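Local coordinates for aspartate aminotransferase (Leishmania major, PDB 4H51), which probably catalyses the pyridoxal phosphate-dependent transfer of an amino group from L-aspartate to 2-oxoglutarate, working as a homodimer, at residues D30-L35 / N48-A53; R342-E347 / M405-I410; I364-F369 / N394-T399; L370-A375 / I385-S390. One frame throughout, in Å; residues are numbered along the deposited sequence. Where two conformers were deposited one is given.

Contact 1. Residues D30-L35 / N48-A53; sequences DVIFDL and NLVIGA
Apolar contact carries most of the meeting between the first turn of helix 31-41 and the loop that leaves strand 47-48. Val50 aims its side chain at the helix and splits its two methyls between neighbours one turn apart. Its CG1, anti to the backbone N, lies 4.1 Å from Ile32 CG2 and also rests 3.4 Å from the backbone oxygen Ile32 O. Its CG2 crosses obliquely to Leu35, 3.7 Å from Leu35 CG. The same Ile32 CG2 is shared with the next loop residue, lying 3.9 Å from Ile51 CG1.

A CH-pi contact extends this packing. Ile51 CD1, at the end of an outstretched chain (chi2 168°), sits over the centre of one face of the Phe33 ring, 4.3 Å from the centroid and only 7° off the ring normal.

Within the two segments the polar bonds are local. Asp30 is the N-cap of the helix: its OD2 accepts from Phe33 N at 2.7 Å in a nearly straight bond, using the lone pair turned away from OD1. On the loop side Gly52 centres an inverse gamma turn, closed by Ala53 N to Ile51 O at 2.9 Å. The exception reaches across the dimer, where Asp30 OD1 forms a salt bridge with Arg299 of the second subunit.

Ala36, the next residue of helix 31-41, touches both Val50 and Ile51. The helix start and the loop thus lie at the dimer interface, between Tyr83 and Leu84 of the second subunit, which pack on Ile51 and Phe33, and strand 392-394, whose first residue, Arg392, donates to Val50 O.

Contact 2. Residues R342-E347 / M405-I410; sequences RTVYDE and MLAQTI
Two helices of the C-terminal part of the chain pack here, probably as part of the small domain known from class I aminotransferases: the far end of the long helix 320-350 lies across helix 400-416. Their local axes come within 8.5 Å and run in broadly the same direction, 39° apart. A small residue, Ala407, stands near the crossing. It points its methyl toward the partner helix, where CB lies 3.4 Å from the backbone oxygen Val344 O and 3.5 Å from Glu347 CG. Val344 divides its branches, CG1 going to Ala407 CB and CG2 to Leu406 CD2, the latter pair 4.1 Å apart. Met395 and Leu398 continue the apolar layer beyond Val344.

At one flank the packing turns polar. Glu347 leaves its helix with CG anti to the backbone N and then bends at chi2 (65°), so that its aliphatic part covers Ala407 while the carboxylate turns towards Gln408. The OE2 atom also forms a salt bridge with Arg350 of its own helix, a charge pairing that probably helps keep the carboxylate ionised. Gln408 reaches the same oxygen by an extended chain: NE2 donates to Glu347 OE2 at 3.1 Å and 173°, with the acceptor in the amide plane but the N-H arriving from above the carboxylate plane.

Contact 3. Residues I364-F369 / N394-T399; sequences IGMFSF and NMAGLT
A single backbone bond lies at the tight centre of this contact. Met395 N donates to Met366 O at 2.7 Å, short but bent at hydrogen (139°), with the donor nearly along the C=O axis. It stands just past the bridge between Phe367 and Asn394, an antiparallel non-hydrogen-bonded pair with CA atoms 4.7 Å apart, where strand 367-369 meets strand 392-394.

Buried side chains pack round that bond. Met395 folds back on itself at chi2 and chi3, which sets its SD 3.5 Å from Ser368 CB. Ala396 CB faces the other methionine, 4.0 Å from Met366 CG. Met366 and Asn394 run side by side in the same direction, with Met366 SD 3.7 Å from Asn394 OD1, while Met366 CB lies over the centre of one face of the neighbouring Phe367 ring. Phe367 CD1 also approaches Asn394 CA, obliquely, at 3.9 Å.

Beyond Ala396 the segments part. The short 3-10 turn of residues 395-397 carries the chain away towards Thr399, which is partly exposed, N-caps helix 400-416 and makes no contact with 364-369. Leu398 O is bonded instead to Arg336 NH2 on helix 320-350.

Buried polar atoms in the tight part have partners: Met366 O has Met395 N, Asn394 ND2 donates to Ala53 O, and Asn394 OD1 accepts a weak bond from Ala396 N. The two amide bonds probably limit the rotation of Asn394, and the ND2 bond, with the backbone bond between Asn394 and Leu49, joins the loop after strand 47-48 to the two-stranded sheet.

Contact 4. Residues L370-A375 / I385-S390; sequences LGLSKA and IFITVS
Ile387 CD1 is the meeting point of the apolar contact, lying 4.1 Å from Leu370 CD1 and 4.3 Å from Leu372 CD1. The isoleucine reaches them with CG1 in the crowded position between backbone N and carbonyl carbon (chi1 65°) and the chain extended beyond. Further along, the backbone of Lys374 passes Val389, Lys374 CA standing 3.8 Å from Val389 O.

Two waters bridge the polar backbone atoms. One accepts from Gly371 N at 2.8 Å and donates to Ser390 O; the other donates to both Leu372 O and Val389 O, 2.7 Å from the latter.

One segment runs into the start of helix 374-382 and the other follows its end, so that the helix leads from one short strand, 367-369, to another, 385-386, within the small alpha/beta domain expected of this family. Ser373 is the N-cap of that helix, and its own N donates to Gln376 OE1, consistent with a capping box. At the far end of the contact the turn is braced by Thr388 OG1, hydrogen-bonded to Ser390 OG at 2.8 Å and also to Arg392 N. Ile410 and Val414 of helix 400-416 pack against Leu370 and Leu372.

Contact 1 closes first along the chain, and the others follow as nested loops: contact 4 inside contact 3, and contact 3 inside contact 2. Contact 3 lies about 12 Å, centre to centre, from both contacts 1 and 2 and about 13 Å from contact 4, while contacts 1 and 2 are about 20 Å apart. Leu49 joins three of them, its N probably bonding Phe386 O and its O Asn394 N, so the chain passes from the sheet of 47-48 and 385-386 to that of 367-369 and 392-394. Helix 400-416 completes the set, with Leu406 meeting Leu398 and Ile385. Chain-distant pieces thus build one compact unit, as in the small domain of related aminotransferases.

Contact 1. Residues D30-L35 / N48-A53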
loop_
_atom_site.group_PDB
_atom_site.type_symbol
_atom_site.label_atom_id
_atom_site.label_comp_id
_atom_site.label_asym_id
_atom_site.label_seq_id
_atom_site.Cartn_x
_atom_site.Cartn_y
_atom_site.Cartn_z
ATOM N N ASP B 30 -0.905 -12.011 -14.290
ATOM C CA ASP B 30 -0.665 -12.849 -13.105
ATOM C C ASP B 30 -1.359 -14.199 -13.269
ATOM O O ASP B 30 -2.582 -14.239 -13.454
ATOM C CB ASP B 30 -1.241 -12.174 -11.843
ATOM C CG ASP B 30 -0.913 -12.957 -10.601
ATOM O OD1 ASP B 30 0.213 -12.813 -10.104
ATOM O OD2 ASP B 30 -1.753 -13.757 -10.170
ATOM N N VAL B 31 -0.604 -15.290 -13.175
ATOM C CA VAL B 31 -1.165 -16.638 -13.441
ATOM C C VAL B 31 -2.307 -17.076 -12.487
ATOM O O VAL B 31 -3.312 -17.626 -12.917
ATOM C CB VAL B 31 -0.057 -17.713 -13.418
ATOM C CG1 VAL B 31 -0.691 -19.105 -13.567
ATOM C CG2 VAL B 31 0.972 -17.461 -14.529
ATOM N N ILE B 32 -2.121 -16.843 -11.184
ATOM C CA ILE B 32 -3.116 -17.183 -10.177
ATOM C C ILE B 32 -4.345 -16.259 -10.242
ATOM O O ILE B 32 -5.471 -16.756 -10.258
ATOM C CB ILE B 32 -2.495 -17.144 -8.745
ATOM C CG1 ILE B 32 -1.452 -18.272 -8.590
ATOM C CG2 ILE B 32 -3.555 -17.247 -7.651
ATOM C CD1 ILE B 32 -1.905 -19.606 -9.163
ATOM N N PHE B 33 -4.149 -14.928 -10.266
ATOM C CA PHE B 33 -5.314 -14.006 -10.414
ATOM C C PHE B 33 -6.037 -14.206 -11.769
ATOM O O PHE B 33 -7.295 -14.081 -11.836
ATOM C CB PHE B 33 -4.947 -12.521 -10.174
ATOM C CG PHE B 33 -4.995 -12.105 -8.722
ATOM C CD1 PHE B 33 -4.143 -12.699 -7.768
ATOM C CD2 PHE B 33 -5.891 -11.122 -8.282
ATOM C CE1 PHE B 33 -4.184 -12.315 -6.428
ATOM C CE2 PHE B 33 -5.924 -10.733 -6.940
ATOM C CZ PHE B 33 -5.075 -11.341 -6.015
ATOM N N ASP B 34 -5.277 -14.546 -12.823
ATOM C CA ASP B 34 -5.891 -14.815 -14.124
ATOM C C ASP B 34 -6.755 -16.076 -14.107
ATOM O O ASP B 34 -7.905 -16.016 -14.559
ATOM C CB ASP B 34 -4.844 -14.890 -15.249
ATOM C CG ASP B 34 -5.249 -14.084 -16.494
ATOM O OD1 ASP B 34 -5.851 -13.000 -16.307
ATOM O OD2 ASP B 34 -4.957 -14.526 -17.643
ATOM N N LEU B 35 -6.241 -17.206 -13.578
ATOM C CA LEU B 35 -7.023 -18.497 -13.527
ATOM C C LEU B 35 -8.228 -18.369 -12.604
ATOM O O LEU B 35 -9.287 -18.875 -12.916
ATOM C CB LEU B 35 -6.123 -19.706 -13.156
ATOM C CG LEU B 35 -6.662 -21.160 -13.091
ATOM C CD1 LEU B 35 -6.990 -21.775 -14.427
ATOM C CD2 LEU B 35 -5.652 -22.053 -12.348
ATOM N N ASN B 48 -14.196 -23.868 -7.980
ATOM C CA ASN B 48 -13.248 -22.829 -8.151
ATOM C C ASN B 48 -12.266 -22.951 -6.978
ATOM O O ASN B 48 -12.523 -22.417 -5.897
ATOM C CB ASN B 48 -13.925 -21.465 -8.224
ATOM C CG ASN B 48 -12.934 -20.328 -8.311
ATOM O OD1 ASN B 48 -11.727 -20.546 -8.293
ATOM N ND2 ASN B 48 -13.439 -19.103 -8.381
ATOM N N LEU B 49 -11.157 -23.655 -7.204
ATOM C CA LEU B 49 -10.170 -23.863 -6.156
ATOM C C LEU B 49 -8.814 -23.181 -6.404
ATOM O O LEU B 49 -7.770 -23.706 -5.976
ATOM C CB LEU B 49 -9.947 -25.373 -5.958
ATOM C CG LEU B 49 -11.227 -26.222 -5.914
ATOM C CD1 LEU B 49 -10.869 -27.702 -5.853
ATOM C CD2 LEU B 49 -12.086 -25.768 -4.731
ATOM N N VAL B 50 -8.838 -22.009 -7.034
ATOM C CA VAL B 50 -7.577 -21.310 -7.424
ATOM C C VAL B 50 -6.957 -20.509 -6.316
ATOM O O VAL B 50 -5.972 -20.995 -5.721
ATOM C CB VAL B 50 -7.739 -20.427 -8.665
ATOM C CG1 VAL B 50 -6.384 -19.802 -9.034
ATOM C CG2 VAL B 50 -8.328 -21.252 -9.813
ATOM N N ILE B 51 -7.482 -19.318 -5.995
ATOM C CA ILE B 51 -6.931 -18.507 -4.910
ATOM C C ILE B 51 -7.139 -19.100 -3.552
ATOM O O ILE B 51 -8.213 -19.626 -3.264
ATOM C CB ILE B 51 -7.506 -17.032 -4.882
ATOM C CG1 ILE B 51 -6.956 -16.243 -6.045
ATOM C CG2 ILE B 51 -7.140 -16.301 -3.591
ATOM C CD1 ILE B 51 -7.670 -14.924 -6.270
ATOM N N GLY B 52 -6.112 -19.004 -2.717
ATOM C CA GLY B 52 -6.183 -19.367 -1.326
ATOM C C GLY B 52 -7.040 -18.422 -0.473
ATOM O O GLY B 52 -6.497 -17.668 0.357
ATOM N N ALA B 53 -8.362 -18.482 -0.648
ATOM C CA ALA B 53 -9.301 -17.700 0.139
ATOM C C ALA B 53 -10.342 -18.673 0.745
ATOM O O ALA B 53 -10.804 -19.573 0.065
ATOM C CB ALA B 53 -9.975 -16.644 -0.728
#

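Contact 2. Residues R342-E347 / M405-I410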
loop_
_atom_site.group_PDB
_atom_site.type_symbol
_atom_site.label_atom_id
_atom_site.label_comp_id
_atom_site.label_asym_id
_atom_site.label_seq_id
_atom_site.Cartn_x
_atom_site.Cartn_y
_atom_site.Cartn_z
ATOM N N ARG B 342 -10.544 -34.814 4.413
ATOM C CA ARG B 342 -10.966 -36.168 4.753
ATOM C C ARG B 342 -12.013 -36.653 3.746
ATOM O O ARG B 342 -11.976 -37.800 3.304
ATOM C CB ARG B 342 -11.477 -36.224 6.201
ATOM C CG ARG B 342 -12.197 -37.516 6.583
ATOM C CD ARG B 342 -11.275 -38.734 6.520
ATOM N NE ARG B 342 -10.043 -38.597 7.320
ATOM C CZ ARG B 342 -9.135 -39.578 7.462
ATOM N NH1 ARG B 342 -9.299 -40.758 6.862
ATOM N NH2 ARG B 342 -8.054 -39.382 8.211
ATOM N N THR B 343 -12.906 -35.764 3.317
ATOM C CA THR B 343 -13.884 -36.142 2.323
ATOM C C THR B 343 -13.262 -36.534 0.978
ATOM O O THR B 343 -13.689 -37.508 0.325
ATOM C CB THR B 343 -14.877 -35.000 2.080
ATOM O OG1 THR B 343 -15.535 -34.666 3.317
ATOM C CG2 THR B 343 -15.886 -35.394 1.081
ATOM N N VAL B 344 -12.294 -35.741 0.523
ATOM C CA VAL B 344 -11.589 -36.038 -0.731
ATOM C C VAL B 344 -10.856 -37.365 -0.598
ATOM O O VAL B 344 -10.971 -38.246 -1.479
ATOM C CB VAL B 344 -10.557 -34.912 -1.081
ATOM C CG1 VAL B 344 -9.767 -35.279 -2.323
ATOM C CG2 VAL B 344 -11.288 -33.577 -1.232
ATOM N N TYR B 345 -10.121 -37.500 0.500
ATOM C CA TYR B 345 -9.284 -38.659 0.751
ATOM C C TYR B 345 -10.107 -39.938 0.848
ATOM O O TYR B 345 -9.746 -40.917 0.223
ATOM C CB TYR B 345 -8.436 -38.451 1.990
ATOM C CG TYR B 345 -7.645 -39.657 2.430
ATOM C CD1 TYR B 345 -6.526 -40.087 1.722
ATOM C CD2 TYR B 345 -8.009 -40.364 3.581
ATOM C CE1 TYR B 345 -5.801 -41.196 2.138
ATOM C CE2 TYR B 345 -7.307 -41.483 3.992
ATOM C CZ TYR B 345 -6.192 -41.881 3.280
ATOM O OH TYR B 345 -5.487 -42.993 3.691
ATOM N N ASP B 346 -11.228 -39.909 1.570
ATOM C CA ASP B 346 -12.054 -41.127 1.725
ATOM C C ASP B 346 -12.622 -41.562 0.398
ATOM O O ASP B 346 -12.821 -42.754 0.150
ATOM C CB ASP B 346 -13.176 -40.937 2.770
ATOM C CG ASP B 346 -12.657 -40.922 4.183
ATOM O OD1 ASP B 346 -11.577 -41.487 4.448
ATOM O OD2 ASP B 346 -13.307 -40.316 5.060
ATOM N N GLU B 347 -12.880 -40.592 -0.470
ATOM C CA GLU B 347 -13.414 -40.873 -1.776
ATOM C C GLU B 347 -12.333 -41.410 -2.705
ATOM O O GLU B 347 -12.602 -42.320 -3.491
ATOM C CB GLU B 347 -14.073 -39.632 -2.359
ATOM C CG GLU B 347 -14.790 -39.793 -3.679
ATOM C CD GLU B 347 -16.018 -40.716 -3.623
ATOM O OE1 GLU B 347 -16.297 -41.321 -2.559
ATOM O OE2 GLU B 347 -16.686 -40.841 -4.670
ATOM N N MET B 405 -16.545 -34.247 -6.088
ATOM C CA MET B 405 -16.278 -33.976 -7.499
ATOM C C MET B 405 -14.789 -33.885 -7.797
ATOM O O MET B 405 -14.352 -34.330 -8.854
ATOM C CB MET B 405 -16.918 -32.684 -7.963
ATOM C CG MET B 405 -18.424 -32.771 -8.122
ATOM S SD MET B 405 -19.209 -31.157 -8.078
ATOM C CE MET B 405 -18.342 -30.354 -9.448
ATOM N N LEU B 406 -14.029 -33.316 -6.868
ATOM C CA LEU B 406 -12.583 -33.246 -6.998
ATOM C C LEU B 406 -11.986 -34.629 -6.930
ATOM O O LEU B 406 -11.167 -34.981 -7.788
ATOM C CB LEU B 406 -11.961 -32.345 -5.926
ATOM C CG LEU B 406 -10.443 -32.405 -5.779
ATOM C CD1 LEU B 406 -9.775 -31.929 -7.074
ATOM C CD2 LEU B 406 -9.959 -31.562 -4.575
ATOM N N ALA B 407 -12.378 -35.441 -5.950
ATOM C CA ALA B 407 -11.817 -36.803 -5.857
ATOM C C ALA B 407 -12.141 -37.645 -7.099
ATOM O O ALA B 407 -11.296 -38.413 -7.593
ATOM C CB ALA B 407 -12.288 -37.522 -4.584
ATOM N N GLN B 408 -13.357 -37.480 -7.600
ATOM C CA GLN B 408 -13.786 -38.114 -8.838
ATOM C C GLN B 408 -13.055 -37.645 -10.106
ATOM O O GLN B 408 -12.780 -38.457 -10.984
ATOM C CB GLN B 408 -15.305 -37.953 -9.002
ATOM C CG GLN B 408 -16.055 -38.833 -8.005
ATOM C CD GLN B 408 -17.456 -38.355 -7.702
ATOM O OE1 GLN B 408 -18.013 -37.525 -8.434
ATOM N NE2 GLN B 408 -18.036 -38.855 -6.580
ATOM N N THR B 409 -12.742 -36.353 -10.208
ATOM C CA THR B 409 -12.104 -35.818 -11.418
ATOM C C THR B 409 -10.617 -36.128 -11.406
ATOM O O THR B 409 -10.020 -36.409 -12.480
ATOM C CB THR B 409 -12.321 -34.321 -11.577
ATOM O OG1 THR B 409 -13.728 -34.065 -11.696
ATOM C CG2 THR B 409 -11.594 -33.795 -12.809
ATOM N N ILE B 410 -10.037 -36.133 -10.202
ATOM C CA ILE B 410 -8.684 -36.675 -9.982
ATOM C C ILE B 410 -8.639 -38.130 -10.446
ATOM O O ILE B 410 -7.691 -38.532 -11.140
ATOM C CB ILE B 410 -8.243 -36.608 -8.494
ATOM C CG1 ILE B 410 -7.927 -35.167 -8.062
ATOM C CG2 ILE B 410 -7.011 -37.446 -8.247
ATOM C CD1 ILE B 410 -7.731 -34.980 -6.560
#

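Contact 3. Residues I364-F369 / N394-T399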
loop_
_atom_site.group_PDB
_atom_site.type_symbol
_atom_site.label_atom_id
_atom_site.label_comp_id
_atom_site.label_asym_id
_atom_site.label_seq_id
_atom_site.Cartn_x
_atom_site.Cartn_y
_atom_site.Cartn_z
ATOM N N ILE B 364 -1.356 -29.599 5.364
ATOM C CA ILE B 364 -2.067 -28.694 6.247
ATOM C C ILE B 364 -2.200 -27.305 5.619
ATOM O O ILE B 364 -1.469 -26.961 4.638
ATOM C CB ILE B 364 -1.430 -28.649 7.670
ATOM C CG1 ILE B 364 0.034 -28.221 7.668
ATOM C CG2 ILE B 364 -1.479 -30.014 8.352
ATOM C CD1 ILE B 364 0.720 -28.603 8.975
ATOM N N GLY B 365 -3.113 -26.513 6.168
ATOM C CA GLY B 365 -3.345 -25.158 5.725
ATOM C C GLY B 365 -4.406 -25.152 4.651
ATOM O O GLY B 365 -5.250 -26.036 4.616
ATOM N N MET B 366 -4.396 -24.163 3.800
ATOM C CA MET B 366 -5.449 -24.042 2.794
ATOM C C MET B 366 -5.292 -24.993 1.614
ATOM O O MET B 366 -6.292 -25.463 1.057
ATOM C CB MET B 366 -5.483 -22.640 2.251
ATOM C CG MET B 366 -6.351 -21.765 3.131
ATOM S SD MET B 366 -7.114 -20.486 2.144
ATOM C CE MET B 366 -7.996 -19.862 3.591
ATOM N N PHE B 367 -4.048 -25.296 1.264
ATOM C CA PHE B 367 -3.790 -26.031 0.025
ATOM C C PHE B 367 -3.498 -27.544 0.165
ATOM O O PHE B 367 -3.124 -28.068 1.255
ATOM C CB PHE B 367 -2.648 -25.358 -0.688
ATOM C CG PHE B 367 -2.879 -23.903 -0.984
ATOM C CD1 PHE B 367 -3.804 -23.505 -1.946
ATOM C CD2 PHE B 367 -2.134 -22.923 -0.348
ATOM C CE1 PHE B 367 -3.986 -22.158 -2.258
ATOM C CE2 PHE B 367 -2.312 -21.573 -0.654
ATOM C CZ PHE B 367 -3.230 -21.179 -1.602
ATOM N N SER B 368 -3.704 -28.231 -0.964
ATOM C CA SER B 368 -3.157 -29.558 -1.243
ATOM C C SER B 368 -2.310 -29.371 -2.530
ATOM O O SER B 368 -2.746 -28.704 -3.480
ATOM C CB SER B 368 -4.328 -30.509 -1.435
ATOM O OG SER B 368 -4.022 -31.899 -1.546
ATOM N N PHE B 369 -1.079 -29.878 -2.534
ATOM C CA PHE B 369 -0.320 -30.094 -3.746
ATOM C C PHE B 369 -0.596 -31.562 -4.131
ATOM O O PHE B 369 -0.092 -32.467 -3.477
ATOM C CB PHE B 369 1.165 -29.862 -3.434
ATOM C CG PHE B 369 1.919 -29.136 -4.494
ATOM C CD1 PHE B 369 1.390 -28.010 -5.088
ATOM C CD2 PHE B 369 3.200 -29.514 -4.843
ATOM C CE1 PHE B 369 2.079 -27.318 -6.053
ATOM C CE2 PHE B 369 3.885 -28.833 -5.812
ATOM C CZ PHE B 369 3.339 -27.729 -6.417
ATOM N N ASN B 394 -7.047 -25.220 -3.567
ATOM C CA ASN B 394 -7.546 -24.596 -2.351
ATOM C C ASN B 394 -8.593 -25.483 -1.744
ATOM O O ASN B 394 -9.724 -25.466 -2.147
ATOM C CB ASN B 394 -8.127 -23.213 -2.656
ATOM C CG ASN B 394 -8.769 -22.591 -1.464
ATOM O OD1 ASN B 394 -8.427 -22.931 -0.331
ATOM N ND2 ASN B 394 -9.774 -21.721 -1.698
ATOM N N MET B 395 -8.210 -26.242 -0.725
ATOM C CA MET B 395 -9.112 -27.148 -0.076
ATOM C C MET B 395 -10.131 -26.404 0.740
ATOM O O MET B 395 -11.228 -26.891 0.958
ATOM C CB MET B 395 -8.362 -28.163 0.809
ATOM C CG MET B 395 -7.213 -28.879 0.120
ATOM S SD MET B 395 -7.733 -29.968 -1.246
ATOM C CE MET B 395 -8.488 -31.353 -0.396
ATOM N N ALA B 396 -9.813 -25.168 1.121
ATOM C CA ALA B 396 -10.766 -24.350 1.863
ATOM C C ALA B 396 -11.870 -23.808 0.950
ATOM O O ALA B 396 -12.846 -23.249 1.428
ATOM C CB ALA B 396 -10.023 -23.186 2.523
ATOM N N GLY B 397 -11.723 -23.996 -0.352
ATOM C CA GLY B 397 -12.766 -23.594 -1.306
ATOM C C GLY B 397 -13.797 -24.661 -1.589
ATOM O O GLY B 397 -14.749 -24.417 -2.332
ATOM N N LEU B 398 -13.571 -25.848 -1.020
ATOM C CA LEU B 398 -14.430 -26.997 -1.239
ATOM C C LEU B 398 -15.695 -26.989 -0.381
ATOM O O LEU B 398 -15.729 -26.438 0.716
ATOM C CB LEU B 398 -13.671 -28.286 -0.946
ATOM C CG LEU B 398 -12.582 -28.699 -1.891
ATOM C CD1 LEU B 398 -11.765 -29.859 -1.296
ATOM C CD2 LEU B 398 -13.124 -29.008 -3.293
ATOM N N THR B 399 -16.712 -27.647 -0.903
ATOM C CA THR B 399 -17.878 -28.088 -0.149
ATOM C C THR B 399 -17.892 -29.620 -0.184
ATOM O O THR B 399 -17.165 -30.244 -0.977
ATOM C CB THR B 399 -19.163 -27.541 -0.780
ATOM O OG1 THR B 399 -19.403 -28.176 -2.044
ATOM C CG2 THR B 399 -19.098 -25.974 -0.924
#

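Contact 4. Residues L370-A375 / I385-S390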
loop_
_atom_site.group_PDB
_atom_site.type_symbol
_atom_site.label_atom_id
_atom_site.label_comp_id
_atom_site.label_asym_id
_atom_site.label_seq_id
_atom_site.Cartn_x
_atom_site.Cartn_y
_atom_site.Cartn_z
ATOM N N LEU B 370 -1.432 -31.795 -5.145
ATOM C CA LEU B 370 -2.037 -33.110 -5.330
ATOM C C LEU B 370 -1.098 -34.112 -6.007
ATOM O O LEU B 370 -1.307 -35.286 -5.880
ATOM C CB LEU B 370 -3.334 -33.012 -6.150
ATOM C CG LEU B 370 -4.438 -32.201 -5.487
ATOM C CD1 LEU B 370 -5.578 -31.879 -6.452
ATOM C CD2 LEU B 370 -4.946 -32.981 -4.275
ATOM N N GLY B 371 -0.138 -33.630 -6.769
ATOM C CA GLY B 371 0.839 -34.510 -7.428
ATOM C C GLY B 371 0.551 -34.814 -8.887
ATOM O O GLY B 371 1.354 -35.455 -9.558
ATOM N N LEU B 372 -0.542 -34.310 -9.420
ATOM C CA LEU B 372 -0.881 -34.580 -10.801
ATOM C C LEU B 372 0.079 -33.868 -11.777
ATOM O O LEU B 372 0.644 -32.803 -11.451
ATOM C CB LEU B 372 -2.340 -34.167 -11.059
ATOM C CG LEU B 372 -3.462 -34.835 -10.226
ATOM C CD1 LEU B 372 -4.800 -34.168 -10.561
ATOM C CD2 LEU B 372 -3.548 -36.344 -10.465
ATOM N N SER B 373 0.239 -34.446 -12.981
ATOM C CA SER B 373 1.045 -33.856 -14.057
ATOM C C SER B 373 0.407 -32.584 -14.567
ATOM O O SER B 373 -0.787 -32.332 -14.304
ATOM C CB SER B 373 1.136 -34.811 -15.261
ATOM O OG SER B 373 0.099 -34.502 -16.210
ATOM N N LYS B 374 1.153 -31.834 -15.380
ATOM C CA LYS B 374 0.620 -30.627 -16.017
ATOM C C LYS B 374 -0.644 -30.928 -16.856
ATOM O O LYS B 374 -1.669 -30.238 -16.731
ATOM C CB LYS B 374 1.678 -29.933 -16.904
ATOM C CG LYS B 374 1.194 -28.657 -17.615
ATOM C CD LYS B 374 2.344 -27.812 -18.174
ATOM C CE LYS B 374 1.838 -26.559 -18.888
ATOM N NZ LYS B 374 1.603 -26.757 -20.350
ATOM N N ALA B 375 -0.548 -31.936 -17.717
ATOM C CA ALA B 375 -1.660 -32.298 -18.601
ATOM C C ALA B 375 -2.895 -32.748 -17.789
ATOM O O ALA B 375 -4.019 -32.388 -18.127
ATOM C CB ALA B 375 -1.231 -33.383 -19.610
ATOM N N ILE B 385 -12.945 -28.278 -12.785
ATOM C CA ILE B 385 -12.270 -28.458 -11.477
ATOM C C ILE B 385 -10.985 -27.614 -11.559
ATOM O O ILE B 385 -9.993 -28.066 -12.069
ATOM C CB ILE B 385 -11.954 -29.947 -11.160
ATOM C CG1 ILE B 385 -13.235 -30.823 -11.090
ATOM C CG2 ILE B 385 -11.201 -30.073 -9.833
ATOM C CD1 ILE B 385 -14.387 -30.242 -10.288
ATOM N N PHE B 386 -11.067 -26.372 -11.125
ATOM C CA PHE B 386 -10.019 -25.381 -11.347
ATOM C C PHE B 386 -8.991 -25.426 -10.215
ATOM O O PHE B 386 -9.064 -24.671 -9.237
ATOM C CB PHE B 386 -10.589 -23.970 -11.471
ATOM C CG PHE B 386 -11.502 -23.776 -12.659
ATOM C CD1 PHE B 386 -10.988 -23.348 -13.886
ATOM C CD2 PHE B 386 -12.860 -23.999 -12.545
ATOM C CE1 PHE B 386 -11.819 -23.151 -14.970
ATOM C CE2 PHE B 386 -13.697 -23.790 -13.617
ATOM C CZ PHE B 386 -13.170 -23.373 -14.845
ATOM N N ILE B 387 -8.075 -26.354 -10.372
ATOM C CA ILE B 387 -6.803 -26.350 -9.636
ATOM C C ILE B 387 -5.716 -25.692 -10.504
ATOM O O ILE B 387 -5.907 -25.530 -11.727
ATOM C CB ILE B 387 -6.403 -27.787 -9.241
ATOM C CG1 ILE B 387 -6.117 -28.640 -10.461
ATOM C CG2 ILE B 387 -7.518 -28.445 -8.437
ATOM C CD1 ILE B 387 -5.698 -30.033 -10.126
ATOM N N THR B 388 -4.562 -25.349 -9.924
ATOM C CA THR B 388 -3.474 -24.860 -10.758
ATOM C C THR B 388 -2.799 -25.959 -11.587
ATOM O O THR B 388 -2.898 -27.175 -11.316
ATOM C CB THR B 388 -2.399 -24.120 -9.950
ATOM O OG1 THR B 388 -1.558 -25.097 -9.266
ATOM C CG2 THR B 388 -3.058 -23.152 -8.942
ATOM N N VAL B 389 -2.061 -25.504 -12.606
ATOM C CA VAL B 389 -1.313 -26.393 -13.461
ATOM C C VAL B 389 -0.211 -27.175 -12.713
ATOM O O VAL B 389 0.221 -28.219 -13.153
ATOM C CB VAL B 389 -0.735 -25.642 -14.692
ATOM C CG1 VAL B 389 -1.861 -25.050 -15.512
ATOM C CG2 VAL B 389 0.229 -24.550 -14.290
ATOM N N SER B 390 0.222 -26.661 -11.574
ATOM C CA SER B 390 1.176 -27.378 -10.688
ATOM C C SER B 390 0.531 -28.358 -9.689
ATOM O O SER B 390 1.217 -29.011 -8.890
ATOM C CB SER B 390 2.019 -26.356 -9.931
ATOM O OG SER B 390 1.203 -25.468 -9.157
HETATM O O HOH W 1 1.353 -31.311 -7.318
HETATM O O HOH W 2 1.614 -30.325 -12.279
#